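Local coordinates for protein chitinase A (Cycas revoluta, PDB 4MNK) that probably hydrolyses chitin as a family 18 glycoside hydrolase and is captured here with N-acetylglucosamine oligomers in its cleft, at residues I238-R243 and I337-A342; R26-L31 and Y325-V330; F35-A40 and V47-E52. All blocks are in the same frame, centred on the assembly; numbering follows the deposited sequence. Where two conformers were deposited one is given.

Contact 1: residues I238-R243 and I337-A342. With NAG (2-acetamido-2-deoxy-beta-D-glucopyranose), chain B.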
loop_
_atom_site.group_PDB
_atom_site.type_symbol
_atom_site.label_atom_id
_atom_site.label_comp_id
_atom_site.label_asym_id
_atom_site.label_seq_id
_atom_site.Cartn_x
_atom_site.Cartn_y
_atom_site.Cartn_z
ATOM N N ILE A 238 -4.882 0.611 -4.609
ATOM C CA ILE A 238 -6.000 -0.256 -4.965
ATOM C C ILE A 238 -5.705 -1.632 -4.367
ATOM O O ILE A 238 -4.625 -2.189 -4.600
ATOM C CB ILE A 238 -6.172 -0.374 -6.505
ATOM C CG1 ILE A 238 -6.339 1.013 -7.147
ATOM C CG2 ILE A 238 -7.347 -1.300 -6.852
ATOM C CD1 ILE A 238 -6.289 1.027 -8.668
ATOM N N PRO A 239 -6.649 -2.185 -3.584
ATOM C CA PRO A 239 -6.402 -3.487 -2.970
ATOM C C PRO A 239 -6.606 -4.651 -3.938
ATOM O O PRO A 239 -7.505 -4.611 -4.788
ATOM C CB PRO A 239 -7.447 -3.541 -1.857
ATOM C CG PRO A 239 -8.584 -2.746 -2.386
ATOM C CD PRO A 239 -7.978 -1.649 -3.224
ATOM N N LEU A 240 -5.765 -5.674 -3.805
ATOM C CA LEU A 240 -5.938 -6.924 -4.544
ATOM C C LEU A 240 -6.552 -8.002 -3.650
ATOM O O LEU A 240 -6.458 -9.200 -3.928
ATOM C CB LEU A 240 -4.615 -7.382 -5.164
ATOM C CG LEU A 240 -4.116 -6.510 -6.317
ATOM C CD1 LEU A 240 -2.752 -6.982 -6.789
ATOM C CD2 LEU A 240 -5.113 -6.488 -7.472
ATOM N N PHE A 241 -7.189 -7.546 -2.576
ATOM C CA PHE A 241 -7.929 -8.395 -1.664
ATOM C C PHE A 241 -9.266 -7.729 -1.381
ATOM O O PHE A 241 -9.426 -6.521 -1.585
ATOM C CB PHE A 241 -7.151 -8.584 -0.356
ATOM C CG PHE A 241 -7.019 -7.323 0.460
ATOM C CD1 PHE A 241 -5.989 -6.421 0.215
ATOM C CD2 PHE A 241 -7.938 -7.027 1.466
ATOM C CE1 PHE A 241 -5.872 -5.249 0.958
ATOM C CE2 PHE A 241 -7.826 -5.854 2.213
ATOM C CZ PHE A 241 -6.792 -4.966 1.957
ATOM N N GLY A 242 -10.216 -8.525 -0.906
ATOM C CA GLY A 242 -11.505 -8.019 -0.469
ATOM C C GLY A 242 -11.699 -8.246 1.014
ATOM O O GLY A 242 -10.977 -9.034 1.629
ATOM N N ARG A 243 -12.666 -7.536 1.586
ATOM C CA ARG A 243 -13.069 -7.740 2.971
ATOM C C ARG A 243 -14.351 -8.557 3.001
ATOM O O ARG A 243 -15.288 -8.286 2.242
ATOM C CB ARG A 243 -13.258 -6.403 3.689
ATOM C CG ARG A 243 -11.965 -5.643 3.954
ATOM C CD ARG A 243 -11.246 -6.197 5.167
ATOM N NE ARG A 243 -9.903 -5.647 5.303
ATOM C CZ ARG A 243 -8.948 -6.187 6.053
ATOM N NH1 ARG A 243 -9.183 -7.298 6.742
ATOM N NH2 ARG A 243 -7.754 -5.617 6.113
ATOM N N ILE A 337 -4.776 -10.188 -13.362
ATOM C CA ILE A 337 -5.957 -9.692 -14.062
ATOM C C ILE A 337 -6.122 -8.185 -13.862
ATOM O O ILE A 337 -6.285 -7.429 -14.823
ATOM C CB ILE A 337 -7.238 -10.441 -13.594
ATOM C CG1 ILE A 337 -7.095 -11.960 -13.792
ATOM C CG2 ILE A 337 -8.500 -9.873 -14.265
ATOM C CD1 ILE A 337 -6.804 -12.418 -15.223
ATOM N N LEU A 338 -6.059 -7.751 -12.609
ATOM C CA LEU A 338 -6.284 -6.346 -12.296
ATOM C C LEU A 338 -5.097 -5.443 -12.659
ATOM O O LEU A 338 -5.309 -4.351 -13.182
ATOM C CB LEU A 338 -6.760 -6.167 -10.851
ATOM C CG LEU A 338 -8.042 -6.937 -10.509
ATOM C CD1 LEU A 338 -8.430 -6.704 -9.066
ATOM C CD2 LEU A 338 -9.197 -6.569 -11.440
ATOM N N PRO A 339 -3.847 -5.897 -12.419
ATOM C CA PRO A 339 -2.741 -5.093 -12.948
ATOM C C PRO A 339 -2.767 -4.911 -14.474
ATOM O O PRO A 339 -2.351 -3.863 -14.965
ATOM C CB PRO A 339 -1.500 -5.867 -12.488
ATOM C CG PRO A 339 -1.942 -6.516 -11.221
ATOM C CD PRO A 339 -3.352 -6.951 -11.512
ATOM N N LYS A 340 -3.266 -5.901 -15.213
ATOM C CA LYS A 340 -3.387 -5.775 -16.667
ATOM C C LYS A 340 -4.389 -4.696 -17.086
ATOM O O LYS A 340 -4.069 -3.836 -17.906
ATOM C CB LYS A 340 -3.713 -7.128 -17.315
ATOM C CG LYS A 340 -3.938 -7.095 -18.832
ATOM C CD LYS A 340 -2.727 -6.582 -19.605
ATOM C CE LYS A 340 -2.928 -6.745 -21.107
ATOM N NZ LYS A 340 -2.111 -5.780 -21.898
ATOM N N ILE A 341 -5.588 -4.755 -16.512
ATOM C CA ILE A 341 -6.620 -3.755 -16.759
ATOM C C ILE A 341 -6.131 -2.350 -16.422
ATOM O O ILE A 341 -6.326 -1.415 -17.199
ATOM C CB ILE A 341 -7.888 -4.081 -15.962
ATOM C CG1 ILE A 341 -8.632 -5.214 -16.658
ATOM C CG2 ILE A 341 -8.774 -2.855 -15.836
ATOM C CD1 ILE A 341 -9.007 -6.314 -15.745
ATOM N N ALA A 342 -5.470 -2.220 -15.276
ATOM C CA ALA A 342 -4.946 -0.934 -14.807
ATOM C C ALA A 342 -3.923 -0.355 -15.786
ATOM O O ALA A 342 -4.003 0.821 -16.153
ATOM C CB ALA A 342 -4.349 -1.077 -13.425
HETATM C C1 NAG B . -1.113 -7.052 5.445
HETATM C C2 NAG B . -1.680 -8.371 4.933
HETATM C C3 NAG B . -1.288 -9.518 5.860
HETATM C C4 NAG B . 0.213 -9.527 6.175
HETATM C C5 NAG B . 0.758 -8.119 6.469
HETATM C C6 NAG B . 2.286 -8.097 6.463
HETATM C C7 NAG B . -3.736 -8.241 3.621
HETATM C C8 NAG B . -5.233 -8.175 3.657
HETATM N N2 NAG B . -3.125 -8.300 4.804
HETATM O O3 NAG B . -1.656 -10.738 5.253
HETATM O O4 NAG B . 0.441 -10.346 7.306
HETATM O O5 NAG B . 0.294 -7.157 5.534
HETATM O O6 NAG B . 2.775 -8.331 5.159
HETATM O O7 NAG B . -3.144 -8.239 2.542
#

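Contact 2: residues R26-L31 and Y325-V330. With NAG (2-acetamido-2-deoxy-beta-D-glucopyranose), chain C; NAG (2-acetamido-2-deoxy-beta-D-glucopyranose), chain B.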
loop_
_atom_site.group_PDB
_atom_site.type_symbol
_atom_site.label_atom_id
_atom_site.label_comp_id
_atom_site.label_asym_id
_atom_site.label_seq_id
_atom_site.Cartn_x
_atom_site.Cartn_y
_atom_site.Cartn_z
ATOM N N ARG A 26 6.026 -6.699 -16.478
ATOM C CA ARG A 26 5.676 -5.902 -17.660
ATOM C C ARG A 26 4.577 -4.886 -17.354
ATOM O O ARG A 26 4.439 -3.887 -18.055
ATOM C CB ARG A 26 5.212 -6.806 -18.805
ATOM C CG ARG A 26 6.287 -7.707 -19.388
ATOM C CD ARG A 26 5.708 -8.684 -20.406
ATOM N NE ARG A 26 4.888 -9.724 -19.782
ATOM C CZ ARG A 26 5.350 -10.894 -19.345
ATOM N NH1 ARG A 26 6.637 -11.198 -19.454
ATOM N NH2 ARG A 26 4.516 -11.766 -18.794
ATOM N N LEU A 27 3.805 -5.153 -16.303
ATOM C CA LEU A 27 2.633 -4.351 -15.960
ATOM C C LEU A 27 2.940 -3.264 -14.928
ATOM O O LEU A 27 2.036 -2.564 -14.464
ATOM C CB LEU A 27 1.505 -5.271 -15.473
ATOM C CG LEU A 27 1.118 -6.398 -16.442
ATOM C CD1 LEU A 27 0.070 -7.308 -15.828
ATOM C CD2 LEU A 27 0.639 -5.854 -17.786
ATOM N N PHE A 28 4.219 -3.113 -14.590
ATOM C CA PHE A 28 4.643 -2.203 -13.531
ATOM C C PHE A 28 5.826 -1.348 -13.949
ATOM O O PHE A 28 6.602 -1.726 -14.829
ATOM C CB PHE A 28 5.003 -2.989 -12.267
ATOM C CG PHE A 28 3.859 -3.774 -11.706
ATOM C CD1 PHE A 28 2.932 -3.168 -10.870
ATOM C CD2 PHE A 28 3.693 -5.121 -12.027
ATOM C CE1 PHE A 28 1.861 -3.889 -10.355
ATOM C CE2 PHE A 28 2.622 -5.847 -11.516
ATOM C CZ PHE A 28 1.706 -5.230 -10.679
ATOM N N THR A 29 5.952 -0.191 -13.303
ATOM C CA THR A 29 7.149 0.638 -13.407
ATOM C C THR A 29 8.019 0.478 -12.156
ATOM O O THR A 29 9.236 0.639 -12.221
ATOM C CB THR A 29 6.799 2.130 -13.583
ATOM O OG1 THR A 29 6.040 2.580 -12.457
ATOM C CG2 THR A 29 5.994 2.360 -14.860
ATOM N N HIS A 30 7.385 0.168 -11.024
ATOM C CA HIS A 30 8.081 0.035 -9.740
ATOM C C HIS A 30 7.500 -1.114 -8.937
ATOM O O HIS A 30 6.277 -1.253 -8.829
ATOM C CB HIS A 30 7.998 1.333 -8.931
ATOM C CG HIS A 30 8.649 2.501 -9.603
ATOM N ND1 HIS A 30 8.056 3.186 -10.641
ATOM C CD2 HIS A 30 9.855 3.084 -9.405
ATOM C CE1 HIS A 30 8.864 4.151 -11.045
ATOM N NE2 HIS A 30 9.961 4.111 -10.312
ATOM N N LEU A 31 8.384 -1.941 -8.386
ATOM C CA LEU A 31 7.977 -3.064 -7.550
ATOM C C LEU A 31 8.657 -2.975 -6.195
ATOM O O LEU A 31 9.868 -2.757 -6.109
ATOM C CB LEU A 31 8.289 -4.395 -8.233
ATOM C CG LEU A 31 7.392 -4.742 -9.420
ATOM C CD1 LEU A 31 8.024 -5.843 -10.255
ATOM C CD2 LEU A 31 5.991 -5.131 -8.954
ATOM N N TYR A 325 -0.860 4.763 -9.691
ATOM C CA TYR A 325 -1.591 3.869 -8.795
ATOM C C TYR A 325 -0.652 2.797 -8.253
ATOM O O TYR A 325 0.402 2.535 -8.842
ATOM C CB TYR A 325 -2.762 3.202 -9.531
ATOM C CG TYR A 325 -2.329 2.420 -10.753
ATOM C CD1 TYR A 325 -1.875 1.103 -10.641
ATOM C CD2 TYR A 325 -2.355 2.998 -12.019
ATOM C CE1 TYR A 325 -1.459 0.387 -11.757
ATOM C CE2 TYR A 325 -1.945 2.289 -13.144
ATOM C CZ TYR A 325 -1.500 0.986 -13.003
ATOM O OH TYR A 325 -1.101 0.278 -14.111
ATOM N N PHE A 326 -1.039 2.185 -7.137
ATOM C CA PHE A 326 -0.328 1.018 -6.621
ATOM C C PHE A 326 -1.291 -0.094 -6.237
ATOM O O PHE A 326 -2.453 0.165 -5.931
ATOM C CB PHE A 326 0.629 1.378 -5.462
ATOM C CG PHE A 326 -0.024 1.490 -4.107
ATOM C CD1 PHE A 326 -0.296 0.354 -3.348
ATOM C CD2 PHE A 326 -0.309 2.737 -3.563
ATOM C CE1 PHE A 326 -0.873 0.459 -2.087
ATOM C CE2 PHE A 326 -0.884 2.853 -2.298
ATOM C CZ PHE A 326 -1.169 1.711 -1.560
ATOM N N PHE A 327 -0.793 -1.327 -6.255
ATOM C CA PHE A 327 -1.550 -2.480 -5.797
ATOM C C PHE A 327 -0.909 -3.097 -4.561
ATOM O O PHE A 327 0.297 -3.370 -4.549
ATOM C CB PHE A 327 -1.617 -3.552 -6.883
ATOM C CG PHE A 327 -2.523 -3.213 -8.030
ATOM C CD1 PHE A 327 -1.997 -2.894 -9.278
ATOM C CD2 PHE A 327 -3.907 -3.233 -7.868
ATOM C CE1 PHE A 327 -2.840 -2.597 -10.347
ATOM C CE2 PHE A 327 -4.755 -2.939 -8.932
ATOM C CZ PHE A 327 -4.220 -2.621 -10.171
ATOM N N TRP A 328 -1.718 -3.315 -3.529
ATOM C CA TRP A 328 -1.339 -4.187 -2.423
ATOM C C TRP A 328 -2.270 -5.399 -2.441
ATOM O O TRP A 328 -3.478 -5.223 -2.286
ATOM C CB TRP A 328 -1.467 -3.489 -1.058
ATOM C CG TRP A 328 -1.180 -4.471 0.039
ATOM C CD1 TRP A 328 -2.065 -5.340 0.614
ATOM C CD2 TRP A 328 0.094 -4.748 0.630
ATOM N NE1 TRP A 328 -1.422 -6.127 1.539
ATOM C CE2 TRP A 328 -0.097 -5.783 1.571
ATOM C CE3 TRP A 328 1.378 -4.210 0.468
ATOM C CZ2 TRP A 328 0.951 -6.295 2.347
ATOM C CZ3 TRP A 328 2.419 -4.721 1.236
ATOM C CH2 TRP A 328 2.197 -5.752 2.162
ATOM N N SER A 329 -1.765 -6.624 -2.615
ATOM C CA SER A 329 -0.370 -6.963 -2.899
ATOM C C SER A 329 -0.381 -7.962 -4.058
ATOM O O SER A 329 -1.358 -8.698 -4.239
ATOM C CB SER A 329 0.322 -7.552 -1.660
ATOM O OG SER A 329 -0.369 -8.679 -1.135
ATOM N N VAL A 330 0.694 -7.992 -4.842
ATOM C CA VAL A 330 0.663 -8.648 -6.156
ATOM C C VAL A 330 0.484 -10.168 -6.133
ATOM O O VAL A 330 0.015 -10.747 -7.111
ATOM C CB VAL A 330 1.868 -8.241 -7.050
ATOM C CG1 VAL A 330 1.867 -6.737 -7.290
ATOM C CG2 VAL A 330 3.196 -8.699 -6.447
HETATM C C1 NAG C . -2.056 -1.909 4.954
HETATM C C2 NAG C . -0.595 -2.382 4.965
HETATM C C3 NAG C . -0.477 -3.854 4.565
HETATM C C4 NAG C . -1.537 -4.749 5.213
HETATM C C5 NAG C . -2.922 -4.104 5.090
HETATM C C6 NAG C . -4.038 -4.925 5.739
HETATM C C7 NAG C . 0.059 -1.309 2.810
HETATM C C8 NAG C . 1.097 -0.464 2.130
HETATM N N2 NAG C . 0.271 -1.575 4.107
HETATM O O1 NAG C . -2.144 -0.631 5.543
HETATM O O3 NAG C . 0.820 -4.327 4.870
HETATM O O4 NAG C . -1.524 -5.998 4.554
HETATM O O5 NAG C . -2.884 -2.813 5.666
HETATM O O6 NAG C . -3.808 -5.067 7.124
HETATM O O7 NAG C . -0.916 -1.705 2.168
HETATM C C1 NAG B . -1.113 -7.052 5.445
HETATM C C2 NAG B . -1.680 -8.371 4.933
HETATM C C3 NAG B . -1.288 -9.518 5.860
HETATM C C4 NAG B . 0.213 -9.527 6.175
HETATM C C5 NAG B . 0.758 -8.119 6.469
HETATM C C6 NAG B . 2.286 -8.097 6.463
HETATM C C7 NAG B . -3.736 -8.241 3.621
HETATM C C8 NAG B . -5.233 -8.175 3.657
HETATM N N2 NAG B . -3.125 -8.300 4.804
HETATM O O3 NAG B . -1.656 -10.738 5.253
HETATM O O4 NAG B . 0.441 -10.346 7.306
HETATM O O5 NAG B . 0.294 -7.157 5.534
HETATM O O6 NAG B . 2.775 -8.331 5.159
HETATM O O7 NAG B . -3.144 -8.239 2.542
HETATM O O HOH W 1 -0.549 -2.264 -13.570
#

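Contact 3: residues F35-A40 and V47-E52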
loop_
_atom_site.group_PDB
_atom_site.type_symbol
_atom_site.label_atom_id
_atom_site.label_comp_id
_atom_site.label_asym_id
_atom_site.label_seq_id
_atom_site.Cartn_x
_atom_site.Cartn_y
_atom_site.Cartn_z
ATOM N N PHE A 35 8.651 -6.848 3.808
ATOM C CA PHE A 35 9.208 -5.614 4.357
ATOM C C PHE A 35 10.569 -5.905 4.985
ATOM O O PHE A 35 10.816 -7.009 5.489
ATOM C CB PHE A 35 8.327 -5.077 5.494
ATOM C CG PHE A 35 6.950 -4.652 5.075
ATOM C CD1 PHE A 35 6.730 -3.386 4.546
ATOM C CD2 PHE A 35 5.862 -5.504 5.255
ATOM C CE1 PHE A 35 5.451 -2.981 4.167
ATOM C CE2 PHE A 35 4.577 -5.108 4.889
ATOM C CZ PHE A 35 4.371 -3.847 4.340
ATOM N N ALA A 36 11.439 -4.900 4.990
ATOM C CA ALA A 36 12.591 -4.908 5.881
ATOM C C ALA A 36 12.096 -4.544 7.281
ATOM O O ALA A 36 11.090 -3.836 7.428
ATOM C CB ALA A 36 13.630 -3.919 5.407
ATOM N N GLU A 37 12.803 -5.027 8.299
ATOM C CA GLU A 37 12.425 -4.793 9.691
ATOM C C GLU A 37 13.292 -3.710 10.333
ATOM O O GLU A 37 14.433 -3.488 9.920
ATOM C CB GLU A 37 12.494 -6.095 10.497
ATOM C CG GLU A 37 13.893 -6.648 10.673
ATOM C CD GLU A 37 13.907 -8.006 11.351
ATOM O OE1 GLU A 37 14.843 -8.269 12.131
ATOM O OE2 GLU A 37 12.980 -8.807 11.107
ATOM N N LEU A 38 12.735 -3.036 11.338
ATOM C CA LEU A 38 13.428 -1.944 12.025
ATOM C C LEU A 38 14.570 -2.431 12.908
ATOM O O LEU A 38 15.562 -1.726 13.081
ATOM C CB LEU A 38 12.439 -1.103 12.837
ATOM C CG LEU A 38 11.659 -0.037 12.056
ATOM C CD1 LEU A 38 10.582 -0.645 11.162
ATOM C CD2 LEU A 38 11.044 0.983 12.999
ATOM N N ASN A 39 14.424 -3.639 13.454
ATOM C CA ASN A 39 15.468 -4.270 14.268
ATOM C C ASN A 39 15.861 -3.432 15.494
ATOM O O ASN A 39 17.031 -3.087 15.687
ATOM C CB ASN A 39 16.690 -4.620 13.395
ATOM C CG ASN A 39 17.740 -5.441 14.133
ATOM O OD1 ASN A 39 17.436 -6.168 15.081
ATOM N ND2 ASN A 39 18.987 -5.326 13.693
ATOM N N ALA A 40 14.862 -3.094 16.309
ATOM C CA ALA A 40 15.096 -2.502 17.625
ATOM C C ALA A 40 15.898 -3.491 18.480
ATOM O O ALA A 40 15.735 -4.702 18.318
ATOM C CB ALA A 40 13.771 -2.176 18.294
ATOM N N VAL A 47 16.593 -7.060 6.295
ATOM C CA VAL A 47 15.514 -7.998 5.999
ATOM C C VAL A 47 15.529 -9.066 7.093
ATOM O O VAL A 47 16.584 -9.311 7.693
ATOM C CB VAL A 47 15.597 -8.629 4.584
ATOM C CG1 VAL A 47 15.369 -7.570 3.521
ATOM C CG2 VAL A 47 16.919 -9.346 4.366
ATOM N N PRO A 48 14.363 -9.669 7.392
ATOM C CA PRO A 48 14.345 -10.735 8.390
ATOM C C PRO A 48 15.470 -11.743 8.129
ATOM O O PRO A 48 15.578 -12.260 7.013
ATOM C CB PRO A 48 12.973 -11.373 8.178
ATOM C CG PRO A 48 12.112 -10.240 7.720
ATOM C CD PRO A 48 13.007 -9.353 6.898
ATOM N N PRO A 49 16.341 -11.987 9.132
ATOM C CA PRO A 49 17.410 -12.969 8.948
ATOM C C PRO A 49 16.875 -14.293 8.407
ATOM O O PRO A 49 15.825 -14.770 8.842
ATOM C CB PRO A 49 17.977 -13.125 10.359
ATOM C CG PRO A 49 17.797 -11.776 10.951
ATOM C CD PRO A 49 16.465 -11.293 10.430
ATOM N N GLY A 50 17.590 -14.851 7.439
ATOM C CA GLY A 50 17.137 -16.041 6.728
ATOM C C GLY A 50 16.550 -15.747 5.358
ATOM O O GLY A 50 16.428 -16.652 4.535
ATOM N N SER A 51 16.190 -14.490 5.112
ATOM C CA SER A 51 15.599 -14.099 3.833
ATOM C C SER A 51 16.522 -13.214 2.996
ATOM O O SER A 51 16.062 -12.527 2.079
ATOM C CB SER A 51 14.260 -13.397 4.056
ATOM O OG SER A 51 14.455 -12.119 4.631
ATOM N N GLU A 52 17.816 -13.238 3.310
ATOM C CA GLU A 52 18.825 -12.466 2.566
ATOM C C GLU A 52 18.905 -12.830 1.083
ATOM O O GLU A 52 19.019 -11.946 0.234
ATOM C CB GLU A 52 20.210 -12.616 3.202
ATOM C CG GLU A 52 20.421 -11.816 4.481
ATOM C CD GLU A 52 19.932 -12.518 5.744
ATOM O OE1 GLU A 52 19.385 -13.642 5.669
ATOM O OE2 GLU A 52 20.122 -11.933 6.832
#

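Contact 1: residues I238-R243 and I337-A342
L240 and L338 join the wall of the TIM barrel of this family 18 chitinase to its last helix, 337-346. The apolar contact is small, with 140 Å² buried in all, and the leucine of the strand makes it with a single methyl. L240 has CG anti to its carbonyl carbon (chi1 -70°), which carries CD2 out to the helix, where it lies 3.7 Å from L338 CD1. L338 CB comes almost as close to the same methyl, at 3.8 Å, as the two side chains run past each other in opposite directions. P339 adds the flank of its ring more loosely, its CD 4.4 Å from L240 CD2. F271 against L338, and F327 against L240, extend this apolar layer.

Hydrogen bonds hold both partners. L240 interrupts strand 234-247, yet its main chain still pairs with W328 and F271. At the start of the helix the carboxylate of D333 receives the N-H groups of I337 and L338, and the carbonyl of L338 then takes up A342 N at 3.0 Å.

Beyond the break the same strand turns to the sugar. The guanidinium of R243 lies obliquely to the acetamido methyl C8 of the chain B N-acetylglucosamine, and its NE is salt-bridged to D193, also of the pocket, which probably helps to orient the arginine. F241 makes a CH-pi contact with that methyl. With CG placed between the backbone N and the carbonyl carbon (chi1 67°), its ring presents one face to the sugar. C8 sits 3.6 Å above the plane over the ring centre, and of the six ring carbons CD2 is nearest to it, at 3.7 Å.

Contact 2: residues R26-L31 and Y325-V330
Water 1 joins L27 and Y325 across the contact, accepting from Y325 OH at 2.7 Å and donating to L27 O at 2.8 Å. These two bonds satisfy a buried phenol and a buried carbonyl between the 3-10 turn ahead of strand 30-36 and the start of strand 324-328. The water lies in the plane of the Y325 ring at its edge, and also in plane at the edge of the F327 ring.

Around this bridge the packing is apolar. F28 CZ touches V330 CG1 at 3.7 Å, the methyl approaching the ring obliquely. F28 CE1 meets the edge of F327 at CD1, 4.1 Å away, the two side chains crossing at about a right angle. L31 CD2 lies over one face of F28, toward the rim, and P339 of helix 337-346 also packs on this ring.

One residue beyond F327 the strand turns to the sugars. W328 has CG anti to the backbone N (chi1 175°), which directs the indole into the pocket. S329 CB, placed by a cis peptide, lies 3.6 Å above the ring centre; over the opposite face C3 of the chain C sugar stands 3.5 Å above the plane, offset to the rim. The edge serves the chain B sugar: W328 NE1 donates to its O7 at 2.9 Å (N-H...O 157°). A leucine here would probably leave that O7 without its indole donor and open a gap beneath the chain C sugar. The segment 325-330 thus separates two chemistries, a water-bridged hydrophobic interior and an aromatic platform whose single N-H reads the acetamido carbonyl.

Contact 3: residues F35-A40 and V47-E52
V47 lies beside A36, their CA atoms 4.3 Å apart, as the chain returns after barrel strand 30-36. P48 follows and sets its ring on that strand's end, with CD 3.5 Å from F35 O. It also meets E37, whose OE2 is 3.6 Å from P48 CA in one of two conformers. E37 CG, set between the backbone N and carbonyl carbon (chi1 67°), and the extended chain beyond it carry the carboxylate along the prolines. Its OE1 is salt-bridged to R46, and P49 CD merely touches that oxygen at 3.8 Å.

P48 to S51 form a type II beta turn. G50 holds its third position with phi 102°, where a CB would strike the preceding carbonyl. P48 O accepts S51 N at 3.0 Å and, in the conformer described, S51 OG at 2.6 Å in the carbonyl plane, on a lone pair; that bond is doubtful in the second. E52 opens the helix and bends back, OE1 taking G50 N on its syn side at 2.8 Å.

Strand 30-36 runs beside strand 70-77, A36 bonded through its backbone to S74 and G76; A36 and V47 both touch I73 and pack on L106 and Y110 of helix 93-110 respectively.

Contacts 1 and 2 are neighbours, their centres 10 Å apart, and are joined through adjacent barrel strands: L240 N lies 2.8 Å from W328 O and I238 N 2.8 Å from F326 O, both probable hydrogen bonds. Both reach the chain B sugar. Contact 3 is farther off, its centre 22 Å from that of contact 2, yet both use strand 30-36, and W328 CH2 meets F35 CZ at 3.6 Å. F35 belongs to the same glycan pocket as F241, R243 and W328. Contacts 1 and 3 do not touch; their nearest atoms are about 11 Å apart, and the pocket residues of all three converge on the bound oligosaccharide.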